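PDB 4D74: probable low molecular weight protein-tyrosine-phosphatase AmsI, which probably removes phosphate from phosphotyrosine in proteins and may be required for making amylovoran, an exopolysaccharide virulence factor of the fire blight bacterium. Local coordinates for residues A[58-63]-A[87-92]. The protein carries 1 engineered substitution. Residues are numbered along the deposited sequence; the frame is centred on the assembly and turned at random.
Sequences IASAGL and QDHVAQ. With SO4 (sulfate ion), chain D.
Gln92 grips the edge strand 57-62 twice, by its backbone carbonyl on Gly62 and its side-chain amide on Ser60. Gln92 O accepts a hydrogen bond from Gly62 N (2.9 Å), which lies nearly straight ahead of the C=O bond. From CB the side chain turns back between its own N and carbonyl carbon (chi1 69°) and then runs extended beside the strand. Gln92 CG packs against Ala61 CB at 4.0 Å. Gln92 CD lies 3.7 Å from Ser60 O, and Gln92 NE2 closes on the same oxygen, Ser60 O, in an almost linear hydrogen bond of 2.9 Å. The acceptor lies in the amide plane of Gln92, whereas Gln92 NE2 is tilted 26° from the carbonyl plane of Ser60. Three residues earlier, the His89 ring presents its edge, His89 CE1 lying 3.5 Å from Ser60 OG, while His89 NE2 bonds Asn38 O and the serine hydroxyl bonds Glu46 and Asn38. A sulfate, probably from the crystallisation liquor, accepts a hydrogen bond from Asp88 N. The loop between helices 73-81 and 96-101 crosses strand 57-62 at an angle (end-to-end directions 54° apart); strand 30-35, ending at the probable nucleophile Cys35, pairs with that strand, and helix 41-52 packs against His89.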
ATOM      1  N   ILE A  58     -19.723  -4.607  -6.044  1.00 19.92           N
ATOM      2  CA  ILE A  58     -19.145  -3.897  -4.927  1.00 18.56           C
ATOM      3  C   ILE A  58     -20.083  -4.146  -3.749  1.00 18.26           C
ATOM      4  O   ILE A  58     -21.309  -3.941  -3.866  1.00 19.55           O
ATOM      5  CB  ILE A  58     -19.064  -2.388  -5.144  1.00 20.40           C
ATOM      6  CG1 ILE A  58     -18.483  -2.010  -6.517  1.00 23.37           C
ATOM      7  CG2 ILE A  58     -18.262  -1.747  -3.996  1.00 21.44           C
ATOM      8  CD1 ILE A  58     -17.043  -2.334  -6.715  1.00 24.81           C
ATOM      9  N   ALA A  59     -19.538  -4.591  -2.625  1.00 17.38           N
ATOM     10  CA  ALA A  59     -20.353  -4.796  -1.405  1.00 17.16           C
ATOM     11  C   ALA A  59     -19.540  -4.419  -0.172  1.00 16.14           C
ATOM     12  O   ALA A  59     -18.357  -4.031  -0.287  1.00 15.84           O
ATOM     13  CB  ALA A  59     -20.747  -6.260  -1.294  1.00 18.99           C
ATOM     14  N   SER A  60     -20.163  -4.530   0.994  1.00 15.35           N
ATOM     15  CA  SER A  60     -19.480  -4.234   2.222  1.00 15.05           C
ATOM     16  C   SER A  60     -19.964  -5.174   3.300  1.00 14.77           C
ATOM     17  O   SER A  60     -21.013  -5.815   3.155  1.00 16.68           O
ATOM     18  CB  SER A  60     -19.686  -2.781   2.636  1.00 16.14           C
ATOM     19  OG  SER A  60     -21.055  -2.437   2.871  1.00 16.43           O
ATOM     20  N   ALA A  61     -19.172  -5.297   4.352  1.00 15.45           N
ATOM     21  CA  ALA A  61     -19.522  -6.177   5.445  1.00 15.18           C
ATOM     22  C   ALA A  61     -18.819  -5.715   6.683  1.00 16.52           C
ATOM     23  O   ALA A  61     -17.892  -4.900   6.615  1.00 16.76           O
ATOM     24  CB  ALA A  61     -19.133  -7.591   5.132  1.00 16.28           C
ATOM     25  N   GLY A  62     -19.255  -6.230   7.831  1.00 16.24           N
ATOM     26  CA  GLY A  62     -18.683  -5.791   9.084  1.00 16.03           C
ATOM     27  C   GLY A  62     -18.069  -6.951   9.831  1.00 16.74           C
ATOM     28  O   GLY A  62     -18.639  -8.044   9.914  1.00 17.29           O
ATOM     29  N   LEU A  63     -16.950  -6.677  10.476  1.00 17.05           N
ATOM     30  CA  LEU A  63     -16.292  -7.660  11.362  1.00 17.97           C
ATOM     31  C   LEU A  63     -17.151  -8.061  12.562  1.00 17.03           C
ATOM     32  O   LEU A  63     -17.084  -9.206  13.049  1.00 19.44           O
ATOM     33  CB  LEU A  63     -14.954  -7.090  11.842  1.00 20.09           C
ATOM     34  CG  LEU A  63     -13.943  -7.033  10.699  1.00 22.46           C
ATOM     35  CD1 LEU A  63     -12.838  -6.031  10.969  1.00 24.59           C
ATOM     36  CD2 LEU A  63     -13.385  -8.409  10.446  1.00 22.54           C
ATOM     37  N   GLN A  87     -28.970   4.605   0.342  1.00 23.59           N
ATOM     38  CA  GLN A  87     -30.271   3.944   0.475  1.00 25.90           C
ATOM     39  C   GLN A  87     -30.230   2.464   0.284  1.00 25.05           C
ATOM     40  O   GLN A  87     -29.470   1.925  -0.512  1.00 23.57           O
ATOM     41  CB  GLN A  87     -31.237   4.503  -0.567  1.00 30.17           C
ATOM     42  CG  GLN A  87     -32.293   5.421  -0.029  1.00 37.30           C
ATOM     43  CD  GLN A  87     -33.428   5.546  -1.049  1.00 41.58           C
ATOM     44  OE1 GLN A  87     -33.233   6.136  -2.100  1.00 42.30           O
ATOM     45  NE2 GLN A  87     -34.588   4.935  -0.767  1.00 44.44           N
ATOM     46  N   ASP A  88     -31.121   1.791   1.022  1.00 27.16           N
ATOM     47  CA  ASP A  88     -31.290   0.354   0.979  1.00 27.52           C
ATOM     48  C   ASP A  88     -30.035  -0.426   1.296  1.00 22.82           C
ATOM     49  O   ASP A  88     -29.751  -1.455   0.726  1.00 26.76           O
ATOM     50  CB  ASP A  88     -31.996  -0.076  -0.296  1.00 32.59           C
ATOM     51  CG  ASP A  88     -33.456   0.458  -0.336  1.00 39.97           C
ATOM     52  OD1 ASP A  88     -34.237   0.233   0.651  1.00 41.75           O
ATOM     53  OD2 ASP A  88     -33.788   1.165  -1.316  1.00 46.09           O
ATOM     54  N   HIS A  89     -29.280   0.108   2.236  1.00 21.59           N
ATOM     55  CA  HIS A  89     -28.159  -0.622   2.768  1.00 20.13           C
ATOM     56  C   HIS A  89     -28.658  -1.534   3.855  1.00 18.97           C
ATOM     57  O   HIS A  89     -29.466  -1.104   4.669  1.00 19.99           O
ATOM     58  CB  HIS A  89     -27.144   0.331   3.349  1.00 19.65           C
ATOM     59  CG  HIS A  89     -26.006  -0.381   3.992  1.00 19.23           C
ATOM     60  ND1 HIS A  89     -25.081  -1.089   3.264  1.00 18.81           N
ATOM     61  CD2 HIS A  89     -25.668  -0.536   5.292  1.00 20.46           C
ATOM     62  CE1 HIS A  89     -24.246  -1.694   4.094  1.00 19.21           C
ATOM     63  NE2 HIS A  89     -24.565  -1.340   5.332  1.00 19.51           N
ATOM     64  N   VAL A  90     -28.182  -2.766   3.856  1.00 17.69           N
ATOM     65  CA  VAL A  90     -28.510  -3.746   4.906  1.00 18.24           C
ATOM     66  C   VAL A  90     -27.193  -4.325   5.441  1.00 17.20           C
ATOM     67  O   VAL A  90     -26.449  -5.038   4.731  1.00 18.30           O
ATOM     68  CB  VAL A  90     -29.422  -4.864   4.370  1.00 19.52           C
ATOM     69  CG1 VAL A  90     -29.782  -5.843   5.480  1.00 20.69           C
ATOM     70  CG2 VAL A  90     -30.696  -4.237   3.767  1.00 20.59           C
ATOM     71  N   ALA A  91     -26.878  -3.989   6.693  1.00 16.98           N
ATOM     72  CA  ALA A  91     -25.628  -4.419   7.253  1.00 16.50           C
ATOM     73  C   ALA A  91     -25.547  -5.929   7.355  1.00 16.98           C
ATOM     74  O   ALA A  91     -26.526  -6.605   7.654  1.00 17.29           O
ATOM     75  CB  ALA A  91     -25.422  -3.756   8.607  1.00 16.84           C
ATOM     76  N   GLN A  92     -24.366  -6.479   7.036  1.00 15.76           N
ATOM     77  CA  GLN A  92     -24.140  -7.900   7.077  1.00 15.96           C
ATOM     78  C   GLN A  92     -22.811  -8.260   7.734  1.00 16.03           C
ATOM     79  O   GLN A  92     -21.836  -7.529   7.601  1.00 17.12           O
ATOM     80  CB  GLN A  92     -24.240  -8.479   5.646  1.00 18.19           C
ATOM     81  CG  GLN A  92     -23.121  -8.077   4.711  1.00 20.22           C
ATOM     82  CD  GLN A  92     -23.248  -8.701   3.331  1.00 23.62           C
ATOM     83  OE1 GLN A  92     -23.959  -9.700   3.120  1.00 25.24           O
ATOM     84  NE2 GLN A  92     -22.540  -8.103   2.368  1.00 22.82           N
TER
HETATM   85  S   SO4 D1147     -32.713   3.030   3.887  1.00 48.87           S
HETATM   86  O1  SO4 D1147     -33.165   3.015   2.465  1.00 50.98           O
HETATM   87  O2  SO4 D1147     -32.325   4.419   4.283  1.00 44.52           O
HETATM   88  O3  SO4 D1147     -31.671   1.968   4.048  1.00 53.55           O
HETATM   89  O4  SO4 D1147     -33.841   2.621   4.736  1.00 59.70           O